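Local coordinates for putative carboxynorspermidine decarboxylase protein (Sinorhizobium meliloti, PDB 3MT1), which probably decarboxylates carboxynorspermidine and carboxyspermidine to norspermidine and spermidine, as a pyridoxal 5'-phosphate-dependent homodimeric enzyme, at residues 61-66 with 90-95; 161-166 with 174-179. All coordinates share one frame; numbering follows the deposited sequence.

Contact 1: residues 61-66 with 90-95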
ATOM      1  N   PHE B  61      14.258   5.456  -9.387  1.00 29.87           N
ATOM      2  CA  PHE B  61      14.509   5.995  -8.070  1.00 28.23           C
ATOM      3  C   PHE B  61      15.373   5.068  -7.222  1.00 27.78           C
ATOM      4  O   PHE B  61      16.235   5.523  -6.479  1.00 27.89           O
ATOM      5  CB  PHE B  61      13.230   6.350  -7.387  1.00 27.93           C
ATOM      6  CG  PHE B  61      12.536   7.562  -7.964  1.00 25.39           C
ATOM      7  CD1 PHE B  61      13.128   8.334  -8.942  1.00 21.40           C
ATOM      8  CD2 PHE B  61      11.285   7.949  -7.470  1.00 24.52           C
ATOM      9  CE1 PHE B  61      12.494   9.444  -9.460  1.00 21.96           C
ATOM     10  CE2 PHE B  61      10.646   9.103  -7.960  1.00 25.26           C
ATOM     11  CZ  PHE B  61      11.253   9.852  -8.964  1.00 24.36           C
ATOM     12  N   GLU B  62      15.200   3.765  -7.385  1.00 27.36           N
ATOM     13  CA  GLU B  62      15.987   2.835  -6.595  1.00 27.17           C
ATOM     14  C   GLU B  62      17.470   2.840  -6.969  1.00 27.11           C
ATOM     15  O   GLU B  62      18.342   2.931  -6.063  1.00 26.30           O
ATOM     16  CB  GLU B  62      15.384   1.431  -6.565  1.00 27.05           C
ATOM     17  CG  GLU B  62      14.199   1.348  -5.604  1.00 29.87           C
ATOM     18  CD  GLU B  62      13.572  -0.091  -5.403  1.00 34.91           C
ATOM     19  OE1 GLU B  62      13.847  -1.048  -6.180  1.00 30.49           O
ATOM     20  OE2 GLU B  62      12.786  -0.236  -4.419  1.00 38.75           O
ATOM     21  N   VAL B  63      17.761   2.794  -8.272  1.00 26.39           N
ATOM     22  CA  VAL B  63      19.135   2.924  -8.717  1.00 27.63           C
ATOM     23  C   VAL B  63      19.797   4.239  -8.287  1.00 27.66           C
ATOM     24  O   VAL B  63      20.943   4.243  -7.847  1.00 27.89           O
ATOM     25  CB  VAL B  63      19.327   2.666 -10.235  1.00 29.41           C
ATOM     26  CG1 VAL B  63      19.006   3.922 -11.101  1.00 29.51           C
ATOM     27  CG2 VAL B  63      20.771   2.220 -10.485  1.00 31.01           C
ATOM     28  N   ARG B  64      19.080   5.343  -8.373  1.00 27.48           N
ATOM     29  CA  ARG B  64      19.618   6.595  -7.824  1.00 28.75           C
ATOM     30  C   ARG B  64      19.870   6.503  -6.295  1.00 29.58           C
ATOM     31  O   ARG B  64      20.950   6.938  -5.785  1.00 30.11           O
ATOM     32  CB  ARG B  64      18.699   7.772  -8.153  1.00 29.60           C
ATOM     33  CG  ARG B  64      19.106   9.081  -7.550  1.00 28.62           C
ATOM     34  CD  ARG B  64      18.430  10.198  -8.303  1.00 30.19           C
ATOM     35  NE  ARG B  64      18.703  11.507  -7.718  1.00 33.51           N
ATOM     36  CZ  ARG B  64      18.097  12.631  -8.082  1.00 34.34           C
ATOM     37  NH1 ARG B  64      17.152  12.607  -9.007  1.00 37.01           N
ATOM     38  NH2 ARG B  64      18.399  13.774  -7.484  1.00 35.29           N
ATOM     39  N   LEU B  65      18.918   5.917  -5.574  1.00 27.95           N
ATOM     40  CA  LEU B  65      19.088   5.827  -4.141  1.00 29.09           C
ATOM     41  C   LEU B  65      20.335   5.014  -3.825  1.00 30.08           C
ATOM     42  O   LEU B  65      21.076   5.402  -2.943  1.00 32.33           O
ATOM     43  CB  LEU B  65      17.861   5.210  -3.444  1.00 28.13           C
ATOM     44  CG  LEU B  65      17.983   4.978  -1.939  1.00 26.92           C
ATOM     45  CD1 LEU B  65      17.919   6.282  -1.153  1.00 27.77           C
ATOM     46  CD2 LEU B  65      16.916   4.100  -1.478  1.00 27.16           C
ATOM     47  N   GLY B  66      20.569   3.905  -4.550  1.00 30.52           N
ATOM     48  CA  GLY B  66      21.686   3.005  -4.274  1.00 30.60           C
ATOM     49  C   GLY B  66      23.003   3.693  -4.596  1.00 33.33           C
ATOM     50  O   GLY B  66      23.950   3.604  -3.817  1.00 33.39           O
ATOM     51  N   VAL B  90      21.352   4.515 -16.838  1.00 40.23           N
ATOM     52  CA  VAL B  90      22.696   4.129 -17.274  1.00 40.24           C
ATOM     53  C   VAL B  90      23.792   4.901 -16.549  1.00 40.97           C
ATOM     54  O   VAL B  90      24.814   4.337 -16.179  1.00 42.02           O
ATOM     55  CB  VAL B  90      22.883   4.210 -18.817  1.00 41.77           C
ATOM     56  CG1 VAL B  90      24.390   4.159 -19.203  1.00 40.21           C
ATOM     57  CG2 VAL B  90      22.129   3.061 -19.487  1.00 40.20           C
ATOM     58  N   SER B  91      23.575   6.182 -16.319  1.00 41.55           N
ATOM     59  CA  SER B  91      24.575   6.972 -15.635  1.00 42.19           C
ATOM     60  C   SER B  91      24.736   6.652 -14.154  1.00 40.94           C
ATOM     61  O   SER B  91      25.729   7.006 -13.594  1.00 41.91           O
ATOM     62  CB  SER B  91      24.294   8.450 -15.802  1.00 43.19           C
ATOM     63  OG  SER B  91      23.117   8.762 -15.123  1.00 44.78           O
ATOM     64  N   HIS B  92      23.783   5.984 -13.519  1.00 40.11           N
ATOM     65  CA  HIS B  92      23.939   5.610 -12.093  1.00 39.60           C
ATOM     66  C   HIS B  92      24.469   4.186 -11.959  1.00 39.29           C
ATOM     67  O   HIS B  92      25.105   3.871 -10.972  1.00 39.18           O
ATOM     68  CB  HIS B  92      22.622   5.698 -11.279  1.00 38.16           C
ATOM     69  CG  HIS B  92      22.085   7.088 -11.093  1.00 38.07           C
ATOM     70  ND1 HIS B  92      22.744   8.055 -10.368  1.00 40.99           N
ATOM     71  CD2 HIS B  92      20.926   7.657 -11.503  1.00 37.48           C
ATOM     72  CE1 HIS B  92      22.030   9.171 -10.371  1.00 41.57           C
ATOM     73  NE2 HIS B  92      20.921   8.955 -11.052  1.00 38.99           N
ATOM     74  N   ALA B  93      24.205   3.341 -12.950  1.00 39.97           N
ATOM     75  CA  ALA B  93      24.455   1.909 -12.826  1.00 40.56           C
ATOM     76  C   ALA B  93      25.843   1.498 -13.312  1.00 42.16           C
ATOM     77  O   ALA B  93      26.375   2.097 -14.238  1.00 43.98           O
ATOM     78  CB  ALA B  93      23.385   1.123 -13.585  1.00 39.96           C
ATOM     79  N   ASP B  94      26.416   0.466 -12.697  1.00 42.55           N
ATOM     80  CA  ASP B  94      27.619  -0.198 -13.211  1.00 43.58           C
ATOM     81  C   ASP B  94      27.275  -1.384 -14.087  1.00 43.65           C
ATOM     82  O   ASP B  94      27.992  -1.726 -15.012  1.00 44.98           O
ATOM     83  CB  ASP B  94      28.464  -0.676 -12.046  1.00 44.10           C
ATOM     84  CG  ASP B  94      29.018   0.472 -11.252  1.00 45.92           C
ATOM     85  OD1 ASP B  94      29.638   1.357 -11.878  1.00 50.07           O
ATOM     86  OD2 ASP B  94      28.822   0.510 -10.019  1.00 46.12           O
ATOM     87  N   LYS B  95      26.164  -2.017 -13.778  1.00 43.04           N
ATOM     88  CA  LYS B  95      25.642  -3.073 -14.586  1.00 42.87           C
ATOM     89  C   LYS B  95      24.178  -2.764 -14.810  1.00 42.83           C
ATOM     90  O   LYS B  95      23.512  -2.123 -13.959  1.00 42.19           O
ATOM     91  CB  LYS B  95      25.873  -4.424 -13.902  1.00 42.54           C
ATOM     92  CG  LYS B  95      27.368  -4.778 -13.894  1.00 43.39           C
ATOM     93  CD  LYS B  95      27.652  -6.193 -13.437  1.00 45.19           C
ATOM     94  CE  LYS B  95      29.146  -6.514 -13.309  1.00 42.78           C
ATOM     95  NZ  LYS B  95      29.774  -5.665 -12.242  1.00 42.91           N
TER
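His92 O accepts a hydrogen bond from Thr74 OG1 and a weak one from Arg67 NE, while the His92 side chain packs on Val63 and Arg64. The contact joins two neighbouring outer helices, 60-70 and 83-92, of the alpha/beta barrel found in fold-type III pyridoxal-phosphate decarboxylases. Arg64 CA makes a CH-pi contact over one face of the imidazole, 4.0 Å from the centroid of the His92 ring and 8° off its normal. Arg64 CG stands anti to the backbone N (chi1 176°), which leads the extended chain over the face and out past NE2. Arg64 CB is 3.8 Å from His92 NE2. Farther along the chain, Arg64 NE forms a salt bridge with Glu68 OE2, and the guanidinium makes a cation-pi contact with Tyr357 of the second subunit. The guanidinium and imidazole planes are 18° apart, but no stack forms between them. An alanine in place of His92 would probably strip the cover from the Arg64 stem and open a gap between the helices. Val63 straddles the base of the histidine. Val63 CG1 and CG2 are each 4.0 Å from His92 CB, and Val63 CG2 also lies 4.2 Å from Ala93 CB.

Contact 2: residues 161-166 with 174-179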
ATOM      1  N   ILE B 161      19.634 -14.592 -13.061  1.00 57.70           N
ATOM      2  CA  ILE B 161      18.699 -15.702 -12.843  1.00 60.81           C
ATOM      3  C   ILE B 161      18.187 -15.603 -11.423  1.00 61.06           C
ATOM      4  O   ILE B 161      18.966 -15.628 -10.485  1.00 61.55           O
ATOM      5  CB  ILE B 161      19.380 -17.095 -13.013  1.00 62.48           C
ATOM      6  CG1 ILE B 161      19.578 -17.445 -14.484  1.00 63.96           C
ATOM      7  CG2 ILE B 161      18.563 -18.191 -12.366  1.00 63.75           C
ATOM      8  CD1 ILE B 161      20.935 -17.012 -15.013  1.00 66.38           C
ATOM      9  N   HIS B 162      16.885 -15.471 -11.253  1.00 62.23           N
ATOM     10  CA  HIS B 162      16.323 -15.322  -9.925  1.00 62.64           C
ATOM     11  C   HIS B 162      15.091 -16.221  -9.855  1.00 64.94           C
ATOM     12  O   HIS B 162      13.974 -15.843 -10.246  1.00 64.63           O
ATOM     13  CB  HIS B 162      16.025 -13.842  -9.633  1.00 61.60           C
ATOM     14  CG  HIS B 162      15.316 -13.599  -8.333  1.00 62.60           C
ATOM     15  ND1 HIS B 162      15.982 -13.355  -7.151  1.00 62.53           N
ATOM     16  CD2 HIS B 162      13.995 -13.536  -8.035  1.00 64.84           C
ATOM     17  CE1 HIS B 162      15.105 -13.166  -6.182  1.00 63.45           C
ATOM     18  NE2 HIS B 162      13.892 -13.271  -6.690  1.00 64.65           N
ATOM     19  N   ASN B 163      15.331 -17.451  -9.401  1.00 67.15           N
ATOM     20  CA  ASN B 163      14.275 -18.441  -9.210  1.00 69.49           C
ATOM     21  C   ASN B 163      13.851 -18.627  -7.750  1.00 69.55           C
ATOM     22  O   ASN B 163      12.649 -18.734  -7.458  1.00 71.43           O
ATOM     23  CB  ASN B 163      14.668 -19.784  -9.823  1.00 71.18           C
ATOM     24  CG  ASN B 163      16.093 -20.160  -9.511  1.00 71.70           C
ATOM     25  OD1 ASN B 163      16.912 -19.295  -9.213  1.00 70.98           O
ATOM     26  ND2 ASN B 163      16.407 -21.458  -9.589  1.00 73.98           N
ATOM     27  N   ASN B 164      14.814 -18.665  -6.835  1.00 68.33           N
ATOM     28  CA  ASN B 164      14.508 -18.967  -5.434  1.00 68.03           C
ATOM     29  C   ASN B 164      13.570 -17.963  -4.797  1.00 66.78           C
ATOM     30  O   ASN B 164      13.490 -16.816  -5.236  1.00 65.43           O
ATOM     31  CB  ASN B 164      15.788 -19.106  -4.622  1.00 67.63           C
ATOM     32  CG  ASN B 164      16.733 -20.088  -5.239  1.00 68.72           C
ATOM     33  OD1 ASN B 164      16.738 -21.267  -4.882  1.00 70.72           O
ATOM     34  ND2 ASN B 164      17.510 -19.628  -6.211  1.00 67.79           N
ATOM     35  N   CYS B 165      12.852 -18.393  -3.768  1.00 67.04           N
ATOM     36  CA  CYS B 165      11.882 -17.511  -3.184  1.00 66.30           C
ATOM     37  C   CYS B 165      11.946 -17.375  -1.670  1.00 65.23           C
ATOM     38  O   CYS B 165      12.361 -16.356  -1.160  1.00 64.65           O
ATOM     39  CB  CYS B 165      10.490 -17.878  -3.659  1.00 68.03           C
ATOM     40  SG  CYS B 165       9.353 -16.514  -3.338  1.00 70.73           S
ATOM     41  N   GLU B 166      11.525 -18.376  -0.928  1.00 65.35           N
ATOM     42  CA  GLU B 166      11.657 -18.260   0.513  1.00 64.22           C
ATOM     43  C   GLU B 166      12.672 -19.303   0.915  1.00 63.69           C
ATOM     44  O   GLU B 166      12.645 -19.791   2.037  1.00 65.25           O
ATOM     45  CB  GLU B 166      10.312 -18.525   1.206  1.00 66.19           C
ATOM     46  CG  GLU B 166       9.787 -20.015   1.119  1.00 68.43           C
ATOM     47  CD  GLU B 166       8.250 -20.125   0.942  1.00 69.67           C
ATOM     48  OE1 GLU B 166       7.683 -21.232   1.159  1.00 71.95           O
ATOM     49  OE2 GLU B 166       7.623 -19.112   0.573  1.00 66.77           O
ATOM     50  N   ASP B 174      20.647 -26.183  -3.797  1.00 55.42           N
ATOM     51  CA  ASP B 174      21.617 -26.985  -4.540  1.00 57.77           C
ATOM     52  C   ASP B 174      21.057 -27.594  -5.829  1.00 59.02           C
ATOM     53  O   ASP B 174      21.726 -27.548  -6.876  1.00 58.77           O
ATOM     54  CB  ASP B 174      22.254 -28.087  -3.705  1.00 59.86           C
ATOM     55  CG  ASP B 174      23.237 -28.903  -4.523  1.00 63.70           C
ATOM     56  OD1 ASP B 174      24.073 -28.262  -5.231  1.00 63.67           O
ATOM     57  OD2 ASP B 174      23.138 -30.163  -4.502  1.00 67.75           O
ATOM     58  N   ARG B 175      19.841 -28.141  -5.752  1.00 59.71           N
ATOM     59  CA  ARG B 175      19.190 -28.683  -6.934  1.00 61.64           C
ATOM     60  C   ARG B 175      18.835 -27.638  -7.971  1.00 60.69           C
ATOM     61  O   ARG B 175      18.936 -27.888  -9.157  1.00 61.36           O
ATOM     62  CB  ARG B 175      17.959 -29.486  -6.546  1.00 63.08           C
ATOM     63  CG  ARG B 175      18.355 -30.611  -5.669  1.00 65.07           C
ATOM     64  CD  ARG B 175      17.346 -31.682  -5.643  1.00 67.15           C
ATOM     65  NE  ARG B 175      17.890 -32.837  -4.955  1.00 68.87           N
ATOM     66  CZ  ARG B 175      18.425 -33.881  -5.577  1.00 71.24           C
ATOM     67  NH1 ARG B 175      18.474 -33.895  -6.909  1.00 69.38           N
ATOM     68  NH2 ARG B 175      18.894 -34.908  -4.863  1.00 72.58           N
HETATM   69  N   MSE B 176      18.440 -26.452  -7.525  1.00 60.20           N
HETATM   70  CA  MSE B 176      18.021 -25.404  -8.457  1.00 60.23           C
HETATM   71  C   MSE B 176      19.203 -24.872  -9.246  1.00 59.44           C
HETATM   72  O   MSE B 176      19.104 -24.607 -10.446  1.00 59.86           O
HETATM   73  CB  MSE B 176      17.341 -24.304  -7.689  1.00 59.06           C
HETATM   74  CG  MSE B 176      16.273 -24.852  -6.824  1.00 64.58           C
HETATM   75 SE   MSE B 176      14.557 -24.442  -7.547  0.75 75.94          SE
HETATM   76  CE  MSE B 176      14.267 -22.895  -6.384  1.00 69.03           C
ATOM     77  N   LEU B 177      20.330 -24.739  -8.562  1.00 58.57           N
ATOM     78  CA  LEU B 177      21.555 -24.376  -9.210  1.00 58.54           C
ATOM     79  C   LEU B 177      21.958 -25.471 -10.218  1.00 61.79           C
ATOM     80  O   LEU B 177      22.564 -25.195 -11.265  1.00 61.61           O
ATOM     81  CB  LEU B 177      22.634 -24.168  -8.151  1.00 57.22           C
ATOM     82  CG  LEU B 177      23.930 -23.571  -8.663  1.00 56.06           C
ATOM     83  CD1 LEU B 177      23.688 -22.222  -9.366  1.00 50.67           C
ATOM     84  CD2 LEU B 177      24.926 -23.456  -7.524  1.00 56.09           C
ATOM     85  N   GLY B 178      21.597 -26.711  -9.899  1.00 64.55           N
ATOM     86  CA  GLY B 178      21.898 -27.839 -10.763  1.00 68.57           C
ATOM     87  C   GLY B 178      21.136 -27.760 -12.067  1.00 70.08           C
ATOM     88  O   GLY B 178      21.723 -27.939 -13.128  1.00 71.17           O
ATOM     89  N   GLU B 179      19.835 -27.480 -11.990  1.00 70.78           N
ATOM     90  CA  GLU B 179      18.993 -27.353 -13.193  1.00 72.61           C
ATOM     91  C   GLU B 179      19.346 -26.121 -14.029  1.00 71.05           C
ATOM     92  O   GLU B 179      19.062 -26.075 -15.236  1.00 72.02           O
ATOM     93  CB  GLU B 179      17.481 -27.414 -12.868  1.00 73.07           C
ATOM     94  CG  GLU B 179      16.865 -28.818 -13.183  1.00 78.13           C
ATOM     95  CD  GLU B 179      15.375 -28.965 -12.817  1.00 79.78           C
ATOM     96  OE1 GLU B 179      14.895 -28.285 -11.872  1.00 79.33           O
ATOM     97  OE2 GLU B 179      14.693 -29.780 -13.482  1.00 79.46           O
TER
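Asn163 and Asn164 set their amides against the side chain of Met176, a selenomethionine in this crystal. The meeting is by van der Waals contact between polar amide atoms and the selenomethionine chain. Asn163 ND2 lies 3.5 Å from Met176 CB. Asn163 ND2 is also 4.1 Å from Met176 SE, so it lies beside the chain between CB and the selenium. Asn163 and Met176 run past each other in opposite directions. The CB bond of Asn163 points toward the helix. Asn163 CG lies between its own backbone N and carbonyl carbon (chi1 44°), and this torsion lays the amide nitrogen beside Met176 CB. Asn164 comes from the opposite direction to Met176 and meets the methyl end. Asn164 OD1 is 3.3 Å from Met176 CE, and Asn164 CG is 3.9 Å from Met176 CE. The Met176 chain bends at chi2 (-106°) and again at chi3 (-98°), which brings CE round to Asn164.

Residues 161-166 belong to the loop that leads from barrel strand 158-160 to helix 170-190, a beta-alpha connection of the alpha/beta barrel. The contact thus folds this loop back onto the helix that follows it.

The polar contacts reach outside the two segments. Asn164 OD1 is hydrogen-bonded to Asn167 ND2, so the oxygen that touches the methyl already has a polar partner.

Van der Waals contacts extend to Phe173 and Ile200 from Asn164, and to Ile180 from Asn163. Phe173 and Ile180 both belong to helix 170-190. Met176 is partly exposed and also touches a crystal neighbour.

How the contacts relate
Contacts 1 and 2 occupy different parts of one alpha/beta barrel. Their centres are 26 Å apart and their nearest atoms about 12 Å apart, so they do not touch. They follow in series along the chain. Contact 1 joins the helices that precede barrel strands 73-77 and 95-98. Contact 2 joins a loop to its own following helix, after strand 158-160. Contact 1 borders the second subunit, whereas no other chain of the dimer touches contact 2. Contact 2 lies nearer the predicted substrate site, though not in it: the side chain of Asn164 is about 11 Å from that of Glu233. Contact 1 lies away from that site.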